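Local coordinates for GGDEF family protein (Vibrio cholerae, PDB 5GZS) that binds arginine through its periplasmic portion and, as a diguanylate cyclase, probably makes the second messenger cyclic di-GMP, at residues N420-G423 / A424-P428; D279-D283 / K284-I288. All blocks are in the same frame, centred on the assembly; numbering follows the deposited sequence.

Interaction 1: N420-G423 / A424-P428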
loop_
_atom_site.group_PDB
_atom_site.type_symbol
_atom_site.label_atom_id
_atom_site.label_comp_id
_atom_site.label_asym_id
_atom_site.label_seq_id
_atom_site.Cartn_x
_atom_site.Cartn_y
_atom_site.Cartn_z
ATOM N N ASN A 420 -11.034 9.306 -31.577
ATOM C CA ASN A 420 -10.754 9.311 -33.010
ATOM C C ASN A 420 -9.290 8.909 -33.178
ATOM O O ASN A 420 -8.635 8.705 -32.174
ATOM C CB ASN A 420 -11.090 10.681 -33.636
ATOM C CG ASN A 420 -10.443 11.846 -32.905
ATOM O OD1 ASN A 420 -9.338 11.744 -32.353
ATOM N ND2 ASN A 420 -11.148 12.971 -32.899
ATOM N N PRO A 421 -8.796 8.765 -34.434
ATOM C CA PRO A 421 -7.421 8.315 -34.648
ATOM C C PRO A 421 -6.360 9.138 -33.917
ATOM O O PRO A 421 -5.482 8.556 -33.263
ATOM C CB PRO A 421 -7.261 8.444 -36.163
ATOM C CG PRO A 421 -8.621 8.146 -36.696
ATOM C CD PRO A 421 -9.545 8.802 -35.712
ATOM N N LEU A 422 -6.436 10.463 -34.009
ATOM C CA LEU A 422 -5.505 11.302 -33.267
ATOM C C LEU A 422 -5.471 10.947 -31.764
ATOM O O LEU A 422 -4.401 10.818 -31.172
ATOM C CB LEU A 422 -5.853 12.775 -33.450
ATOM C CG LEU A 422 -4.894 13.714 -32.714
ATOM C CD1 LEU A 422 -3.443 13.455 -33.125
ATOM C CD2 LEU A 422 -5.289 15.147 -32.943
ATOM N N GLY A 423 -6.631 10.764 -31.155
ATOM C CA GLY A 423 -6.695 10.477 -29.733
ATOM C C GLY A 423 -6.129 9.107 -29.410
ATOM O O GLY A 423 -5.477 8.914 -28.373
ATOM N N ALA A 424 -6.367 8.154 -30.310
ATOM C CA ALA A 424 -5.777 6.821 -30.209
ATOM C C ALA A 424 -4.242 6.879 -30.199
ATOM O O ALA A 424 -3.594 6.047 -29.579
ATOM C CB ALA A 424 -6.256 5.949 -31.341
ATOM N N THR A 425 -3.659 7.860 -30.879
ATOM C CA THR A 425 -2.215 7.964 -30.940
ATOM C C THR A 425 -1.751 8.787 -29.754
ATOM O O THR A 425 -0.705 8.511 -29.163
ATOM C CB THR A 425 -1.732 8.603 -32.273
ATOM O OG1 THR A 425 -1.867 7.654 -33.335
ATOM C CG2 THR A 425 -0.275 9.017 -32.188
ATOM N N LEU A 426 -2.536 9.795 -29.386
ATOM C CA LEU A 426 -2.108 10.671 -28.302
ATOM C C LEU A 426 -2.011 9.910 -26.981
ATOM O O LEU A 426 -1.001 10.000 -26.304
ATOM C CB LEU A 426 -3.052 11.866 -28.153
ATOM C CG LEU A 426 -2.832 12.929 -29.230
ATOM C CD1 LEU A 426 -3.830 14.098 -29.074
ATOM C CD2 LEU A 426 -1.357 13.403 -29.289
ATOM N N ALA A 427 -3.055 9.160 -26.634
ATOM C CA ALA A 427 -3.182 8.575 -25.297
ATOM C C ALA A 427 -1.963 7.736 -24.842
ATOM O O ALA A 427 -1.471 7.960 -23.742
ATOM C CB ALA A 427 -4.485 7.739 -25.207
ATOM N N PRO A 428 -1.463 6.787 -25.673
ATOM C CA PRO A 428 -0.252 6.048 -25.256
ATOM C C PRO A 428 0.960 6.933 -25.108
ATOM O O PRO A 428 1.766 6.699 -24.208
ATOM C CB PRO A 428 -0.014 5.053 -26.393
ATOM C CG PRO A 428 -1.337 4.892 -27.025
ATOM C CD PRO A 428 -2.018 6.233 -26.923
HETATM O O HOH W 1 -4.441 5.989 -34.153
#
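Leu422 and Leu426, one helical turn apart, pair on one flank of the first turns of the helix, with Leu422 CG lying 3.8 Å from Leu426 CD1. Their branches slant across each other: Leu422 turns its CG anti to the backbone N (chi1 -179°), whereas Leu426 keeps its CG beside the N. Beneath them Leu422 O accepts from Leu426 N at 2.8 Å, in the carbonyl plane, and weakly from Thr425 N. This is the close-packed side, where Leu426 and Ala427 are buried against Phe417 and Leu426 also meets Leu226 and Leu262. Gly423, likewise buried, accepts from Ala427 N through its O (3.0 Å). Toward solvent the contact is looser. Here Pro421 is exposed, and a water donates to Pro421 O (2.9 Å) and also bonds Thr425 OG1, so the threonine hydroxyl is joined to that carbonyl through solvent. Pro421 O additionally accepts from Thr425 N at 3.1 Å. Further along, Pro428 offers no N-H to Ala424 O, and the helix kinks there. At the start Asn420 works from both ends: its backbone O takes Ala424 N at 3.0 Å, and its side chain folds over the first turn to let OD1 accept from Gly423 N (3.1 Å). An amide accepting from the backbone N three residues on, followed directly by a proline in the first turn, is a classic asparagine N-cap, here opening helix 421-435.

Interaction 2: D279-D283 / K284-I288; sequences DDLQD and KSIDI
Asp280 O is the polar hub of this turn: Ser285 N donates to it at 2.9 Å, nearly in line with the carbonyl, and Ile286 N adds a weak bond of 3.4 Å. Ser285 OG also comes within 2.9 Å of Asp280 O and 3.1 Å of Asp280 OD2; its single proton can serve either, and which one is not settled. The serine reaches both because its hydroxyl sits between its own backbone N and carbonyl carbon (chi1 51°), aimed back at the helix. Asp280 OD2 has a further, weak and long ion pair with Lys229. One residue inward, Lys284 N donates to Leu281 O at 3.2 Å, arriving from well above the carbonyl plane. These two backbone bonds into the last turn, together with the positive phi of Lys284 (65°), make a Schellman motif that closes helix 277-282. The position where such motifs often carry an apolar contact, between the third residue before the C-cap and the second after it, is held by the polar pair Asp280 and Ser285. The Lys284 chain doubles back along the helix end, its CE 3.3 Å from Gln282 O. On the buried side, Ile286 CG1 packs 4.0 Å from Leu281 CD1, and Leu281 CD1 also lies 3.7 Å from Asp287 O. The Asp287 carboxylate is held elsewhere, OD1 in a salt bridge to Arg224 and OD2 accepting from Arg227 N.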
loop_
_atom_site.group_PDB
_atom_site.type_symbol
_atom_site.label_atom_id
_atom_site.label_comp_id
_atom_site.label_asym_id
_atom_site.label_seq_id
_atom_site.Cartn_x
_atom_site.Cartn_y
_atom_site.Cartn_z
ATOM N N ASP A 279 -19.443 15.731 -22.899
ATOM C CA ASP A 279 -20.194 15.910 -24.130
ATOM C C ASP A 279 -19.297 16.585 -25.162
ATOM O O ASP A 279 -19.301 16.204 -26.321
ATOM C CB ASP A 279 -21.472 16.730 -23.887
ATOM C CG ASP A 279 -22.406 16.079 -22.862
ATOM O OD1 ASP A 279 -21.963 15.148 -22.159
ATOM O OD2 ASP A 279 -23.577 16.503 -22.759
ATOM N N ASP A 280 -18.515 17.576 -24.741
ATOM C CA ASP A 280 -17.583 18.249 -25.649
ATOM C C ASP A 280 -16.534 17.268 -26.188
ATOM O O ASP A 280 -16.081 17.357 -27.350
ATOM C CB ASP A 280 -16.893 19.408 -24.932
ATOM C CG ASP A 280 -17.717 20.676 -24.939
ATOM O OD1 ASP A 280 -18.604 20.827 -24.053
ATOM O OD2 ASP A 280 -17.455 21.521 -25.837
ATOM N N LEU A 281 -16.159 16.326 -25.330
ATOM C CA LEU A 281 -15.230 15.266 -25.699
ATOM C C LEU A 281 -15.881 14.264 -26.661
ATOM O O LEU A 281 -15.262 13.830 -27.648
ATOM C CB LEU A 281 -14.729 14.546 -24.457
ATOM C CG LEU A 281 -13.523 13.650 -24.675
ATOM C CD1 LEU A 281 -12.329 14.485 -25.152
ATOM C CD2 LEU A 281 -13.193 12.876 -23.385
ATOM N N GLN A 282 -17.133 13.900 -26.394
ATOM C CA GLN A 282 -17.812 12.998 -27.313
ATOM C C GLN A 282 -18.155 13.730 -28.607
ATOM O O GLN A 282 -18.114 13.136 -29.658
ATOM C CB GLN A 282 -19.024 12.367 -26.639
ATOM C CG GLN A 282 -18.583 11.426 -25.515
ATOM C CD GLN A 282 -19.720 10.915 -24.652
ATOM O OE1 GLN A 282 -20.210 9.803 -24.849
ATOM N NE2 GLN A 282 -20.132 11.713 -23.670
ATOM N N ASP A 283 -18.406 15.034 -28.542
ATOM C CA ASP A 283 -18.591 15.869 -29.742
ATOM C C ASP A 283 -17.377 15.897 -30.662
ATOM O O ASP A 283 -17.494 16.271 -31.831
ATOM C CB ASP A 283 -18.882 17.334 -29.365
ATOM C CG ASP A 283 -20.252 17.542 -28.758
ATOM O OD1 ASP A 283 -20.943 16.544 -28.440
ATOM O OD2 ASP A 283 -20.628 18.725 -28.588
ATOM N N LYS A 284 -16.211 15.574 -30.111
ATOM C CA LYS A 284 -14.918 15.833 -30.763
ATOM C C LYS A 284 -14.672 17.344 -30.908
ATOM O O LYS A 284 -13.886 17.773 -31.772
ATOM C CB LYS A 284 -14.809 15.154 -32.147
ATOM C CG LYS A 284 -15.358 13.731 -32.242
ATOM C CD LYS A 284 -14.763 12.804 -31.187
ATOM C CE LYS A 284 -15.614 11.535 -30.991
ATOM N NZ LYS A 284 -15.971 10.919 -32.301
ATOM N N SER A 285 -15.330 18.153 -30.076
ATOM C CA SER A 285 -15.168 19.615 -30.175
ATOM C C SER A 285 -13.922 20.063 -29.394
ATOM O O SER A 285 -13.388 21.143 -29.629
ATOM C CB SER A 285 -16.434 20.357 -29.694
ATOM O OG SER A 285 -16.872 19.921 -28.405
ATOM N N ILE A 286 -13.468 19.206 -28.477
ATOM C CA ILE A 286 -12.157 19.330 -27.831
ATOM C C ILE A 286 -11.428 18.001 -28.009
ATOM O O ILE A 286 -12.064 16.994 -28.327
ATOM C CB ILE A 286 -12.275 19.658 -26.344
ATOM C CG1 ILE A 286 -12.860 18.453 -25.606
ATOM C CG2 ILE A 286 -13.166 20.879 -26.144
ATOM C CD1 ILE A 286 -12.848 18.563 -24.088
ATOM N N ASP A 287 -10.108 17.994 -27.816
ATOM C CA ASP A 287 -9.300 16.775 -27.961
ATOM C C ASP A 287 -8.980 16.084 -26.613
ATOM O O ASP A 287 -8.911 14.866 -26.530
ATOM C CB ASP A 287 -7.986 17.089 -28.666
ATOM C CG ASP A 287 -8.170 17.904 -29.915
ATOM O OD1 ASP A 287 -8.797 17.423 -30.872
ATOM O OD2 ASP A 287 -7.692 19.056 -29.944
ATOM N N ILE A 288 -8.775 16.864 -25.564
ATOM C CA ILE A 288 -8.300 16.317 -24.306
ATOM C C ILE A 288 -9.148 16.785 -23.146
ATOM O O ILE A 288 -9.545 17.942 -23.087
ATOM C CB ILE A 288 -6.849 16.729 -24.065
ATOM C CG1 ILE A 288 -5.927 15.947 -24.984
ATOM C CG2 ILE A 288 -6.445 16.580 -22.589
ATOM C CD1 ILE A 288 -4.519 16.556 -25.063
#

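Interaction 2 comes first along the chain: it ends helix 277-282 and turns the backbone into strand 288-292. Interaction 1 follows more than a hundred residues later, where the chain leaves strand 414-417 and starts helix 421-435. The two are in series, neither nested nor crossing, yet their centres lie about 13 Å apart because strands 288-292 and 414-417 are antiparallel neighbours in one mixed sheet. They touch directly, with Asn420 ND2 packing 4.0 Å from Lys284 CD. Arg224 and Leu226 are shared: Leu422 and Asp287 contact both. One helix end and one helix start thus meet at the same end of two neighbouring strands, in the second solute-binding-like module.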